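Local coordinates for protein xyloglucan-specific endo-beta-1,4-glucanase BoGH9A (Bacteroides ovatus, PDB 6DHT) that hydrolyses internal beta-1,4-glucosidic linkages in the backbone of xyloglucan, releasing xyloglucan oligosaccharides, at residues Y237-T242 with A313-N318; Q257-Q262 with Y324-A329; C439-C444 with I551-A556; R469-I474 with V558-S563. One frame throughout, in Å; residues are numbered along the deposited sequence.

Contact 1 (Y237-T242 with A313-N318); sequences YHKLTT and AYYNQN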
loop_
_atom_site.group_PDB
_atom_site.type_symbol
_atom_site.label_atom_id
_atom_site.label_comp_id
_atom_site.label_asym_id
_atom_site.label_seq_id
_atom_site.Cartn_x
_atom_site.Cartn_y
_atom_site.Cartn_z
ATOM N N TYR A 237 -7.195 -10.213 -19.150
ATOM C CA TYR A 237 -8.538 -9.797 -18.757
ATOM C C TYR A 237 -8.410 -8.800 -17.620
ATOM O O TYR A 237 -7.562 -8.972 -16.744
ATOM C CB TYR A 237 -9.361 -11.024 -18.324
ATOM C CG TYR A 237 -9.370 -12.131 -19.366
ATOM C CD1 TYR A 237 -9.967 -11.935 -20.605
ATOM C CD2 TYR A 237 -8.813 -13.355 -19.100
ATOM C CE1 TYR A 237 -9.974 -12.939 -21.553
ATOM C CE2 TYR A 237 -8.808 -14.361 -20.038
ATOM C CZ TYR A 237 -9.388 -14.142 -21.261
ATOM O OH TYR A 237 -9.368 -15.166 -22.174
ATOM N N HIS A 238 -9.226 -7.753 -17.640
ATOM C CA HIS A 238 -9.108 -6.649 -16.680
ATOM C C HIS A 238 -9.331 -7.112 -15.248
ATOM O O HIS A 238 -8.592 -6.712 -14.338
ATOM C CB HIS A 238 -10.091 -5.545 -17.059
ATOM C CG HIS A 238 -9.874 -4.234 -16.367
ATOM N ND1 HIS A 238 -8.804 -3.399 -16.631
ATOM C CD2 HIS A 238 -10.623 -3.589 -15.446
ATOM C CE1 HIS A 238 -8.908 -2.305 -15.907
ATOM N NE2 HIS A 238 -10.001 -2.394 -15.170
ATOM N N LYS A 239 -10.361 -7.922 -15.020
ATOM C CA LYS A 239 -10.678 -8.381 -13.672
ATOM C C LYS A 239 -11.487 -9.680 -13.716
ATOM O O LYS A 239 -12.002 -10.084 -14.782
ATOM C CB LYS A 239 -11.431 -7.304 -12.907
ATOM C CG LYS A 239 -12.740 -6.875 -13.592
ATOM C CD LYS A 239 -13.488 -5.848 -12.763
ATOM C CE LYS A 239 -14.678 -5.257 -13.522
ATOM N NZ LYS A 239 -15.482 -4.326 -12.703
ATOM N N LEU A 240 -11.571 -10.336 -12.562
ATOM C CA LEU A 240 -12.403 -11.504 -12.348
ATOM C C LEU A 240 -13.435 -11.073 -11.329
ATOM O O LEU A 240 -13.094 -10.635 -10.231
ATOM C CB LEU A 240 -11.563 -12.682 -11.876
ATOM C CG LEU A 240 -12.242 -14.056 -11.783
ATOM C CD1 LEU A 240 -11.208 -15.151 -11.708
ATOM C CD2 LEU A 240 -13.139 -14.128 -10.560
ATOM N N THR A 241 -14.715 -11.140 -11.703
ATOM C CA THR A 241 -15.747 -10.459 -10.942
ATOM C C THR A 241 -17.111 -11.137 -11.061
ATOM O O THR A 241 -17.374 -11.901 -11.996
ATOM C CB THR A 241 -15.872 -8.981 -11.430
ATOM O OG1 THR A 241 -16.778 -8.238 -10.624
ATOM C CG2 THR A 241 -16.286 -8.923 -12.919
ATOM N N THR A 242 -17.957 -10.855 -10.084
ATOM C CA THR A 242 -19.388 -11.131 -10.205
ATOM C C THR A 242 -19.993 -9.934 -10.909
ATOM O O THR A 242 -19.380 -8.882 -11.012
ATOM C CB THR A 242 -19.999 -11.296 -8.823
ATOM O OG1 THR A 242 -19.596 -10.210 -7.992
ATOM C CG2 THR A 242 -19.569 -12.592 -8.190
ATOM N N ALA A 313 -6.824 0.501 -25.800
ATOM C CA ALA A 313 -7.840 -0.420 -25.302
ATOM C C ALA A 313 -8.106 -0.238 -23.807
ATOM O O ALA A 313 -7.841 -1.140 -23.001
ATOM C CB ALA A 313 -7.406 -1.838 -25.579
ATOM N N TYR A 314 -8.658 0.914 -23.460
ATOM C CA TYR A 314 -9.006 1.232 -22.080
ATOM C C TYR A 314 -10.208 0.435 -21.599
ATOM O O TYR A 314 -11.020 -0.043 -22.405
ATOM C CB TYR A 314 -9.305 2.718 -21.956
ATOM C CG TYR A 314 -8.257 3.584 -22.609
ATOM C CD1 TYR A 314 -6.903 3.348 -22.399
ATOM C CD2 TYR A 314 -8.619 4.622 -23.455
ATOM C CE1 TYR A 314 -5.944 4.135 -23.002
ATOM C CE2 TYR A 314 -7.671 5.413 -24.060
ATOM C CZ TYR A 314 -6.336 5.170 -23.832
ATOM O OH TYR A 314 -5.395 5.965 -24.443
ATOM N N TYR A 315 -10.327 0.310 -20.280
ATOM C CA TYR A 315 -11.462 -0.360 -19.684
ATOM C C TYR A 315 -12.475 0.689 -19.316
ATOM O O TYR A 315 -12.297 1.425 -18.347
ATOM C CB TYR A 315 -11.092 -1.148 -18.420
ATOM C CG TYR A 315 -12.278 -1.938 -17.897
ATOM C CD1 TYR A 315 -12.625 -3.141 -18.486
ATOM C CD2 TYR A 315 -13.037 -1.485 -16.831
ATOM C CE1 TYR A 315 -13.707 -3.875 -18.033
ATOM C CE2 TYR A 315 -14.124 -2.209 -16.372
ATOM C CZ TYR A 315 -14.455 -3.403 -16.984
ATOM O OH TYR A 315 -15.529 -4.144 -16.550
ATOM N N ASN A 316 -13.537 0.768 -20.112
ATOM C CA ASN A 316 -14.670 1.633 -19.808
ATOM C C ASN A 316 -15.888 0.769 -19.533
ATOM O O ASN A 316 -16.408 0.110 -20.440
ATOM C CB ASN A 316 -14.957 2.588 -20.970
ATOM C CG ASN A 316 -15.947 3.663 -20.598
ATOM O OD1 ASN A 316 -17.027 3.373 -20.101
ATOM N ND2 ASN A 316 -15.565 4.919 -20.799
ATOM N N GLN A 317 -16.342 0.770 -18.285
ATOM C CA GLN A 317 -17.373 -0.173 -17.873
ATOM C C GLN A 317 -18.733 0.231 -18.427
ATOM O O GLN A 317 -19.521 -0.620 -18.833
ATOM C CB GLN A 317 -17.451 -0.270 -16.352
ATOM C CG GLN A 317 -18.215 -1.487 -15.885
ATOM C CD GLN A 317 -17.712 -1.993 -14.552
ATOM O OE1 GLN A 317 -16.900 -2.915 -14.495
ATOM N NE2 GLN A 317 -18.198 -1.405 -13.484
ATOM N N ASN A 318 -19.009 1.525 -18.409
ATOM C CA ASN A 318 -20.253 2.035 -18.983
ATOM C C ASN A 318 -20.409 1.630 -20.451
ATOM O O ASN A 318 -21.477 1.166 -20.861
ATOM C CB ASN A 318 -20.333 3.552 -18.819
ATOM C CG ASN A 318 -20.879 3.967 -17.454
ATOM O OD1 ASN A 318 -21.127 3.123 -16.586
ATOM N ND2 ASN A 318 -21.069 5.272 -17.259
#
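The rings of His238 and Tyr315 form an offset stack just before strand 239-241 of the mixed sheet in this GH9 catalytic domain, against the loop leading into helix 317-321. Their planes are tilted by only 7° and their centroids lie 4.1 Å apart. The overlap is displaced: CD2 of His238 sits over the Tyr315 ring toward its rim, 3.4 Å from CG, while CB of Tyr315 makes a CH-pi contact over the imidazole face. With CG anti to the N atom in both (chi1 -167° for His238 and -175° for Tyr315), each ring is turned toward the other segment, and the side chains cross at a slant. The imidazole is also held at both nitrogens, ND1 by Ser264 OG and NE2 by the carbonyl of Glu332, and these bonds should fix its rotation. This tightly packed stack contrasts with the outer flank of the loop, where the partly exposed Tyr314 points its CB away from the strand. Beyond the stack, the extended chain of Lys239 crosses Tyr315 at about a right angle, its CE 3.3 Å from Tyr315 OH. The side chain of Lys239 lies about 8 Å from that of Asp171, the predicted nucleophile. Lys239 NZ also bonds Gly331 O and Thr330 OG1. Two donors converge on Gln317 OE1, Lys239 NZ at 2.7 Å and Tyr315 OH at 2.8 Å, each on a lone pair in the carbonyl plane.

Contact 2 (Q257-Q262 with Y324-A329); sequences QRYVVQ and YQPAIA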
loop_
_atom_site.group_PDB
_atom_site.type_symbol
_atom_site.label_atom_id
_atom_site.label_comp_id
_atom_site.label_asym_id
_atom_site.label_seq_id
_atom_site.Cartn_x
_atom_site.Cartn_y
_atom_site.Cartn_z
ATOM N N GLN A 257 -22.420 -15.813 -10.142
ATOM C CA GLN A 257 -21.498 -16.393 -11.105
ATOM C C GLN A 257 -20.276 -15.478 -11.263
ATOM O O GLN A 257 -20.412 -14.252 -11.236
ATOM C CB GLN A 257 -22.211 -16.602 -12.457
ATOM C CG GLN A 257 -21.330 -17.064 -13.610
ATOM C CD GLN A 257 -20.716 -18.440 -13.382
ATOM O OE1 GLN A 257 -19.488 -18.581 -13.318
ATOM N NE2 GLN A 257 -21.565 -19.464 -13.274
ATOM N N ARG A 258 -19.111 -16.097 -11.444
ATOM C CA ARG A 258 -17.839 -15.379 -11.624
ATOM C C ARG A 258 -17.444 -15.318 -13.097
ATOM O O ARG A 258 -17.533 -16.322 -13.815
ATOM C CB ARG A 258 -16.731 -16.063 -10.805
ATOM C CG ARG A 258 -17.002 -16.104 -9.304
ATOM C CD ARG A 258 -16.646 -14.803 -8.618
ATOM N NE ARG A 258 -15.287 -14.827 -8.075
ATOM C CZ ARG A 258 -14.823 -13.920 -7.213
ATOM N NH1 ARG A 258 -15.557 -12.892 -6.827
ATOM N NH2 ARG A 258 -13.583 -14.033 -6.762
ATOM N N TYR A 259 -17.013 -14.136 -13.535
ATOM C CA TYR A 259 -16.631 -13.887 -14.925
ATOM C C TYR A 259 -15.249 -13.267 -15.028
ATOM O O TYR A 259 -14.837 -12.562 -14.114
ATOM C CB TYR A 259 -17.585 -12.894 -15.591
ATOM C CG TYR A 259 -19.020 -13.353 -15.724
ATOM C CD1 TYR A 259 -19.919 -13.161 -14.697
ATOM C CD2 TYR A 259 -19.469 -13.944 -16.893
ATOM C CE1 TYR A 259 -21.234 -13.567 -14.809
ATOM C CE2 TYR A 259 -20.793 -14.352 -17.022
ATOM C CZ TYR A 259 -21.663 -14.163 -15.971
ATOM O OH TYR A 259 -22.980 -14.560 -16.073
ATOM N N VAL A 260 -14.555 -13.519 -16.129
ATOM C CA VAL A 260 -13.450 -12.652 -16.553
ATOM C C VAL A 260 -13.978 -11.760 -17.666
ATOM O O VAL A 260 -14.761 -12.200 -18.524
ATOM C CB VAL A 260 -12.157 -13.409 -16.982
ATOM C CG1 VAL A 260 -11.578 -14.212 -15.811
ATOM C CG2 VAL A 260 -12.407 -14.304 -18.176
ATOM N N VAL A 261 -13.606 -10.494 -17.618
ATOM C CA VAL A 261 -14.102 -9.508 -18.556
ATOM C C VAL A 261 -13.010 -8.960 -19.483
ATOM O O VAL A 261 -11.842 -9.392 -19.434
ATOM C CB VAL A 261 -14.802 -8.385 -17.807
ATOM C CG1 VAL A 261 -15.950 -8.952 -16.980
ATOM C CG2 VAL A 261 -13.815 -7.657 -16.895
ATOM N N GLN A 262 -13.441 -8.015 -20.322
ATOM C CA GLN A 262 -12.653 -7.376 -21.372
ATOM C C GLN A 262 -11.168 -7.198 -21.058
ATOM O O GLN A 262 -10.808 -6.660 -20.012
ATOM C CB GLN A 262 -13.246 -5.995 -21.656
ATOM C CG GLN A 262 -12.630 -5.247 -22.833
ATOM C CD GLN A 262 -12.643 -3.729 -22.649
ATOM O OE1 GLN A 262 -13.703 -3.105 -22.567
ATOM N NE2 GLN A 262 -11.449 -3.127 -22.565
ATOM N N TYR A 324 -22.699 -5.454 -23.889
ATOM C CA TYR A 324 -22.552 -6.813 -23.376
ATOM C C TYR A 324 -23.368 -7.051 -22.116
ATOM O O TYR A 324 -23.615 -6.128 -21.331
ATOM C CB TYR A 324 -21.083 -7.108 -23.074
ATOM C CG TYR A 324 -20.148 -6.927 -24.251
ATOM C CD1 TYR A 324 -20.078 -7.877 -25.260
ATOM C CD2 TYR A 324 -19.314 -5.817 -24.336
ATOM C CE1 TYR A 324 -19.215 -7.722 -26.331
ATOM C CE2 TYR A 324 -18.452 -5.652 -25.402
ATOM C CZ TYR A 324 -18.406 -6.607 -26.397
ATOM O OH TYR A 324 -17.549 -6.445 -27.459
ATOM N N GLN A 325 -23.760 -8.307 -21.927
ATOM C CA GLN A 325 -24.569 -8.712 -20.788
ATOM C C GLN A 325 -24.005 -10.006 -20.233
ATOM O O GLN A 325 -23.499 -10.815 -20.982
ATOM C CB GLN A 325 -26.035 -8.894 -21.201
ATOM C CG GLN A 325 -26.709 -7.583 -21.505
ATOM C CD GLN A 325 -28.076 -7.757 -22.123
ATOM O OE1 GLN A 325 -28.368 -8.780 -22.749
ATOM N NE2 GLN A 325 -28.929 -6.757 -21.949
ATOM N N PRO A 326 -24.085 -10.200 -18.904
ATOM C CA PRO A 326 -24.715 -9.313 -17.927
ATOM C C PRO A 326 -23.886 -8.067 -17.674
ATOM O O PRO A 326 -22.661 -8.085 -17.868
ATOM C CB PRO A 326 -24.776 -10.175 -16.661
ATOM C CG PRO A 326 -23.662 -11.124 -16.808
ATOM C CD PRO A 326 -23.577 -11.429 -18.277
ATOM N N ALA A 327 -24.542 -6.998 -17.260
ATOM C CA ALA A 327 -23.849 -5.767 -16.943
ATOM C C ALA A 327 -22.936 -6.031 -15.748
ATOM O O ALA A 327 -23.269 -6.824 -14.870
ATOM C CB ALA A 327 -24.834 -4.676 -16.625
ATOM N N ILE A 328 -21.779 -5.378 -15.746
ATOM C CA ILE A 328 -20.801 -5.499 -14.667
ATOM C C ILE A 328 -20.791 -4.196 -13.889
ATOM O O ILE A 328 -20.675 -3.132 -14.487
ATOM C CB ILE A 328 -19.402 -5.741 -15.252
ATOM C CG1 ILE A 328 -19.402 -6.946 -16.198
ATOM C CG2 ILE A 328 -18.373 -5.900 -14.123
ATOM C CD1 ILE A 328 -19.728 -8.266 -15.546
ATOM N N ALA A 329 -20.915 -4.250 -12.556
ATOM C CA ALA A 329 -21.022 -3.037 -11.747
ATOM C C ALA A 329 -20.043 -2.953 -10.576
ATOM O O ALA A 329 -20.220 -2.150 -9.668
ATOM C CB ALA A 329 -22.448 -2.904 -11.217
#
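Tyr259 and Pro326 approach from opposite directions, the phenol reaching out from strand 259-260 in the mixed sheet of the GH9 catalytic domain and the pyrrolidine coming from the irregular loop between helices 317-321 and 339-353. This is apolar packing of a loop against a sheet. The proline follows a cis peptide bond and has a C-gamma endo pucker; its CG is the atom that touches, 3.6 Å from Tyr259 OH and 3.7 Å from Tyr259 CZ. It meets the hydroxyl end of the ring obliquely. Tyr259 carries CG anti to its carbonyl carbon (chi1 -64°), the setting that sends the ring toward the loop, and His146 packs against that ring edge-to-face. The carbonyl of Pro326 accepts a hydrogen bond from NE2 of the same histidine, which therefore ties the two partners together from outside. Deeper in, the pair Val261 and Ile328 is oriented differently: the two branched side chains slide past each other in opposite directions rather than meeting end on. Ile328 is buried and also packs on Lys239 and Thr241 of the adjoining strand, so the loop rests on two strands of the sheet. Contact between the aliphatic pair is made through one valine branch alone, CG1 of Val261, which lies 4.1 Å from both CG1 and CD1 of Ile328.

Contact 3 (C439-C444 with I551-A556); sequences CLAEKC and INWNAA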
loop_
_atom_site.group_PDB
_atom_site.type_symbol
_atom_site.label_atom_id
_atom_site.label_comp_id
_atom_site.label_asym_id
_atom_site.label_seq_id
_atom_site.Cartn_x
_atom_site.Cartn_y
_atom_site.Cartn_z
ATOM N N CYS A 439 -7.051 8.569 1.064
ATOM C CA CYS A 439 -5.936 9.512 1.173
ATOM C C CYS A 439 -4.821 9.071 2.103
ATOM O O CYS A 439 -3.680 9.463 1.916
ATOM C CB CYS A 439 -6.421 10.884 1.629
ATOM S SG CYS A 439 -7.272 10.918 3.244
ATOM N N LEU A 440 -5.118 8.282 3.123
ATOM C CA LEU A 440 -4.065 7.942 4.083
ATOM C C LEU A 440 -3.008 7.087 3.414
ATOM O O LEU A 440 -1.830 7.209 3.745
ATOM C CB LEU A 440 -4.610 7.236 5.307
ATOM C CG LEU A 440 -5.558 8.102 6.150
ATOM C CD1 LEU A 440 -6.014 7.281 7.344
ATOM C CD2 LEU A 440 -4.945 9.397 6.631
ATOM N N ALA A 441 -3.424 6.248 2.470
ATOM C CA ALA A 441 -2.462 5.457 1.700
ATOM C C ALA A 441 -1.954 6.256 0.505
ATOM O O ALA A 441 -0.731 6.365 0.293
ATOM C CB ALA A 441 -3.087 4.170 1.227
ATOM N N GLU A 442 -2.876 6.756 -0.310
ATOM C CA GLU A 442 -2.541 7.371 -1.600
ATOM C C GLU A 442 -1.685 8.596 -1.475
ATOM O O GLU A 442 -0.832 8.849 -2.338
ATOM C CB GLU A 442 -3.793 7.782 -2.373
ATOM C CG GLU A 442 -3.503 8.120 -3.855
ATOM C CD GLU A 442 -4.728 8.585 -4.673
ATOM O OE1 GLU A 442 -5.760 7.888 -4.704
ATOM O OE2 GLU A 442 -4.649 9.654 -5.318
ATOM N N LYS A 443 -1.923 9.387 -0.437
ATOM C CA LYS A 443 -1.146 10.582 -0.234
ATOM C C LYS A 443 -0.230 10.465 0.964
ATOM O O LYS A 443 0.974 10.615 0.826
ATOM C CB LYS A 443 -2.009 11.825 -0.155
ATOM C CG LYS A 443 -1.180 13.079 -0.225
ATOM C CD LYS A 443 -1.981 14.276 -0.600
ATOM C CE LYS A 443 -1.052 15.425 -0.908
ATOM N NZ LYS A 443 -1.800 16.685 -1.098
ATOM N N CYS A 444 -0.742 10.206 2.159
ATOM C CA CYS A 444 0.141 10.233 3.327
ATOM C C CYS A 444 1.256 9.168 3.252
ATOM O O CYS A 444 2.439 9.478 3.348
ATOM C CB CYS A 444 -0.679 10.102 4.608
ATOM S SG CYS A 444 0.252 10.356 6.115
ATOM N N ILE A 551 -6.111 -3.772 -0.911
ATOM C CA ILE A 551 -4.736 -4.248 -1.088
ATOM C C ILE A 551 -3.773 -3.140 -1.508
ATOM O O ILE A 551 -2.587 -3.186 -1.118
ATOM C CB ILE A 551 -4.640 -5.454 -2.033
ATOM C CG1 ILE A 551 -5.181 -5.126 -3.426
ATOM C CG2 ILE A 551 -5.283 -6.680 -1.411
ATOM C CD1 ILE A 551 -4.961 -6.202 -4.488
ATOM N N ASN A 552 -4.215 -2.169 -2.298
ATOM C CA ASN A 552 -3.310 -1.101 -2.722
ATOM C C ASN A 552 -3.018 -0.147 -1.601
ATOM O O ASN A 552 -1.973 0.475 -1.580
ATOM C CB ASN A 552 -3.814 -0.370 -3.964
ATOM C CG ASN A 552 -5.234 0.143 -3.822
ATOM O OD1 ASN A 552 -6.158 -0.585 -3.411
ATOM N ND2 ASN A 552 -5.421 1.404 -4.167
ATOM N N TRP A 553 -3.945 -0.028 -0.656
ATOM C CA TRP A 553 -3.742 0.809 0.514
ATOM C C TRP A 553 -2.813 0.091 1.490
ATOM O O TRP A 553 -1.900 0.702 2.040
ATOM C CB TRP A 553 -5.096 1.165 1.157
ATOM C CG TRP A 553 -5.946 1.992 0.247
ATOM C CD1 TRP A 553 -5.572 2.545 -0.921
ATOM C CD2 TRP A 553 -7.324 2.362 0.440
ATOM N NE1 TRP A 553 -6.606 3.229 -1.473
ATOM C CE2 TRP A 553 -7.703 3.124 -0.668
ATOM C CE3 TRP A 553 -8.262 2.112 1.438
ATOM C CZ2 TRP A 553 -8.982 3.666 -0.812
ATOM C CZ3 TRP A 553 -9.537 2.646 1.297
ATOM C CH2 TRP A 553 -9.882 3.407 0.179
ATOM N N ASN A 554 -2.989 -1.211 1.661
ATOM C CA ASN A 554 -2.054 -1.968 2.476
ATOM C C ASN A 554 -0.675 -2.109 1.834
ATOM O O ASN A 554 0.323 -2.240 2.555
ATOM C CB ASN A 554 -2.617 -3.309 2.893
ATOM C CG ASN A 554 -3.085 -3.274 4.309
ATOM O OD1 ASN A 554 -3.969 -2.482 4.650
ATOM N ND2 ASN A 554 -2.460 -4.051 5.168
ATOM N N ALA A 555 -0.598 -2.061 0.497
ATOM C CA ALA A 555 0.702 -2.126 -0.165
ATOM C C ALA A 555 1.515 -0.913 0.235
ATOM O O ALA A 555 2.708 -1.015 0.499
ATOM C CB ALA A 555 0.537 -2.182 -1.666
ATOM N N ALA A 556 0.856 0.244 0.287
ATOM C CA ALA A 556 1.507 1.480 0.724
ATOM C C ALA A 556 1.987 1.371 2.158
ATOM O O ALA A 556 3.085 1.796 2.508
ATOM C CB ALA A 556 0.564 2.660 0.573
#
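The carbonyl oxygen of Cys439 is gripped by two backbone donors, Lys443 N at 2.9 Å and Cys444 N at 3.0 Å, in the wider pi-type turn that carries Ala441 against Trp553. The second bond skips one residue more than an alpha-helical bond would, the signature of a pi turn at the beginning of helix 439-458. Across the interface the chemistry is purely apolar and the approach close, the CA atoms of Ala441 and Trp553 being 5.0 Å apart, as the small Ala441 allows. A single methyl does most of the work: CB of Ala441 lies 3.5 Å from Trp553 CA and 3.6 Å from Trp553 CB, and it meets the start of the indole obliquely. The Trp553 torsion, with CG anti to the carbonyl carbon (chi1 -64°), places CG and CD1 beside the methyl. One turn later, CB of Ala556 extends the contact, 4.0 Å from the methyl of Ala441. The one large side chain is directed toward the active-site region. Trp553 lies about 4 Å, side chain to side chain, from Glu548, the predicted proton donor, and it borders bound diethylene glycol and imidazole molecules, probably from the crystallisation liquor. Trp437 packs edge-to-face on the indole, and helix 551-567 lies between helix 439-458 and helices 105-117 and 176-192, both of which Ile551 touches.

Contact 4 (R469-I474 with V558-S563); sequences RNMDYI and VALASS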
loop_
_atom_site.group_PDB
_atom_site.type_symbol
_atom_site.label_atom_id
_atom_site.label_comp_id
_atom_site.label_asym_id
_atom_site.label_seq_id
_atom_site.Cartn_x
_atom_site.Cartn_y
_atom_site.Cartn_z
ATOM N N ARG A 469 7.467 11.390 10.147
ATOM C CA ARG A 469 6.379 12.279 10.582
ATOM C C ARG A 469 5.040 11.850 9.987
ATOM O O ARG A 469 4.006 11.857 10.667
ATOM C CB ARG A 469 6.667 13.738 10.223
ATOM C CG ARG A 469 7.809 14.344 11.001
ATOM C CD ARG A 469 8.188 15.736 10.502
ATOM N NE ARG A 469 9.292 16.310 11.263
ATOM C CZ ARG A 469 10.032 17.335 10.843
ATOM N NH1 ARG A 469 9.793 17.911 9.671
ATOM N NH2 ARG A 469 11.009 17.793 11.596
ATOM N N ASN A 470 5.033 11.484 8.709
ATOM C CA ASN A 470 3.807 11.042 8.067
ATOM C C ASN A 470 3.324 9.721 8.648
ATOM O O ASN A 470 2.111 9.504 8.780
ATOM C CB ASN A 470 3.983 10.899 6.544
ATOM C CG ASN A 470 3.750 12.190 5.805
ATOM O OD1 ASN A 470 3.689 13.253 6.404
ATOM N ND2 ASN A 470 3.666 12.112 4.480
ATOM N N MET A 471 4.254 8.831 8.987
ATOM C CA MET A 471 3.865 7.617 9.704
ATOM C C MET A 471 3.228 7.934 11.078
ATOM O O MET A 471 2.214 7.330 11.439
ATOM C CB MET A 471 5.036 6.618 9.830
ATOM C CG MET A 471 4.648 5.326 10.521
ATOM S SD MET A 471 3.320 4.402 9.649
ATOM C CE MET A 471 4.352 3.682 8.426
ATOM N N ASP A 472 3.812 8.862 11.826
ATOM C CA ASP A 472 3.237 9.253 13.107
ATOM C C ASP A 472 1.790 9.711 12.919
ATOM O O ASP A 472 0.931 9.445 13.778
ATOM C CB ASP A 472 4.035 10.397 13.710
ATOM C CG ASP A 472 5.313 9.949 14.411
ATOM O OD1 ASP A 472 5.775 8.796 14.297
ATOM O OD2 ASP A 472 5.893 10.793 15.131
ATOM N N TYR A 473 1.526 10.431 11.835
ATOM C CA TYR A 473 0.179 10.918 11.551
ATOM C C TYR A 473 -0.813 9.764 11.472
ATOM O O TYR A 473 -1.872 9.803 12.124
ATOM C CB TYR A 473 0.118 11.761 10.253
ATOM C CG TYR A 473 -1.221 12.415 10.021
ATOM C CD1 TYR A 473 -2.279 11.703 9.500
ATOM C CD2 TYR A 473 -1.428 13.735 10.364
ATOM C CE1 TYR A 473 -3.521 12.274 9.313
ATOM C CE2 TYR A 473 -2.661 14.317 10.170
ATOM C CZ TYR A 473 -3.693 13.589 9.639
ATOM O OH TYR A 473 -4.943 14.174 9.474
ATOM N N ILE A 474 -0.560 8.737 10.674
ATOM C CA ILE A 474 -1.562 7.689 10.595
ATOM C C ILE A 474 -1.651 6.848 11.851
ATOM O O ILE A 474 -2.681 6.188 12.040
ATOM C CB ILE A 474 -1.432 6.766 9.387
ATOM C CG1 ILE A 474 -0.215 5.898 9.538
ATOM C CG2 ILE A 474 -1.468 7.553 8.032
ATOM C CD1 ILE A 474 -0.342 4.640 8.741
ATOM N N VAL A 558 2.671 -1.450 3.851
ATOM C CA VAL A 558 3.823 -2.364 3.879
ATOM C C VAL A 558 5.080 -1.646 3.401
ATOM O O VAL A 558 6.153 -1.769 4.006
ATOM C CB VAL A 558 3.567 -3.572 2.957
ATOM C CG1 VAL A 558 4.858 -4.345 2.673
ATOM C CG2 VAL A 558 2.531 -4.521 3.533
ATOM N N ALA A 559 4.940 -0.876 2.324
ATOM C CA ALA A 559 6.087 -0.137 1.772
ATOM C C ALA A 559 6.701 0.812 2.793
ATOM O O ALA A 559 7.924 0.771 3.010
ATOM C CB ALA A 559 5.698 0.628 0.519
ATOM N N LEU A 560 5.887 1.643 3.423
ATOM C CA LEU A 560 6.445 2.667 4.324
ATOM C C LEU A 560 6.850 2.052 5.659
ATOM O O LEU A 560 7.932 2.329 6.164
ATOM C CB LEU A 560 5.494 3.861 4.545
ATOM C CG LEU A 560 6.208 5.026 5.236
ATOM C CD1 LEU A 560 7.476 5.521 4.491
ATOM C CD2 LEU A 560 5.222 6.151 5.441
ATOM N N ALA A 561 6.002 1.225 6.253
ATOM C CA ALA A 561 6.344 0.669 7.562
ATOM C C ALA A 561 7.610 -0.194 7.510
ATOM O O ALA A 561 8.433 -0.151 8.426
ATOM C CB ALA A 561 5.211 -0.128 8.106
ATOM N N SER A 562 7.743 -1.012 6.459
ATOM C CA SER A 562 8.890 -1.907 6.355
ATOM C C SER A 562 10.145 -1.111 6.161
ATOM O O SER A 562 11.156 -1.399 6.804
ATOM C CB SER A 562 8.746 -2.850 5.192
ATOM O OG SER A 562 7.546 -3.621 5.299
ATOM N N SER A 563 10.123 -0.135 5.261
ATOM C CA SER A 563 11.322 0.661 5.011
ATOM C C SER A 563 11.723 1.521 6.211
ATOM O O SER A 563 12.907 1.616 6.525
ATOM C CB SER A 563 11.182 1.502 3.742
ATOM O OG SER A 563 10.165 2.471 3.831
#
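No aromatic ring takes part where Met471 meets Leu560 and Ala561, and the flat group of note is the peptide carbonyl of Val558, one turn before Ser562. Two donors of that serine reach the oxygen of Val558 from opposite faces of its plane: Ser562 N at 3.0 Å, in the usual helical bond, and Ser562 OG at 2.7 Å, tilted 23° from the plane. The CB of Ser562 points away from the partner helix, and its hydroxyl is bonded within helix 551-567. A second flat group, the amide of Asn470, works beside the contact: ND2 donates to Cys444 O and Gln447 OE1, and OD1 accepts from Tyr428 N, which holds helix 461-474 against helix 439-458 and a loop. The touching itself falls to one terminal methyl. CG of Met471 leaves anti to the backbone N (chi1 -178°), and bends at chi2 and chi3 then curl the chain so that CE ends against the other helix. There CE rests 3.7 Å from Ala561 N and 3.9 Å from Ala561 CB, and it also lies 3.9 Å from Leu560 CG. Leu560 meets the methyl with CB, CG and CD2. Leu107 of helix 105-117 packs on Met471 and Ala561 alike, placing a third helix at this junction. The CA atoms of Met471 and Ala561 are 7.7 Å apart, and the flexible thioether arm bridges that separation; the adhesion implied is probably mainly dispersive, with polar bonding left to each helix and its other neighbours.

Overall arrangement
The four contacts illustrate how chemistry follows position within one catalytic domain. Measured from contact centre to chain centre, contacts 3 and 4 are innermost, at about 4 and 10 Å; they share helix 551-567, touch each other, and rely on apolar contacts of buried side chains, including alanines, a tryptophan, a leucine and a methionine. Contacts 1 and 2, at about 22 and 27 Å, join neighbouring strands to the chain just before and just after helix 317-321. Contact 1 is buried but polar and aromatic, contact 2 apolar yet partly buried. Contact 3 borders the predicted active site, contacts 1 and 2 approach its nucleophile, and contact 4 lies away. Neither outer contact touches either inner one, whereas contacts 1 and 2 touch each other.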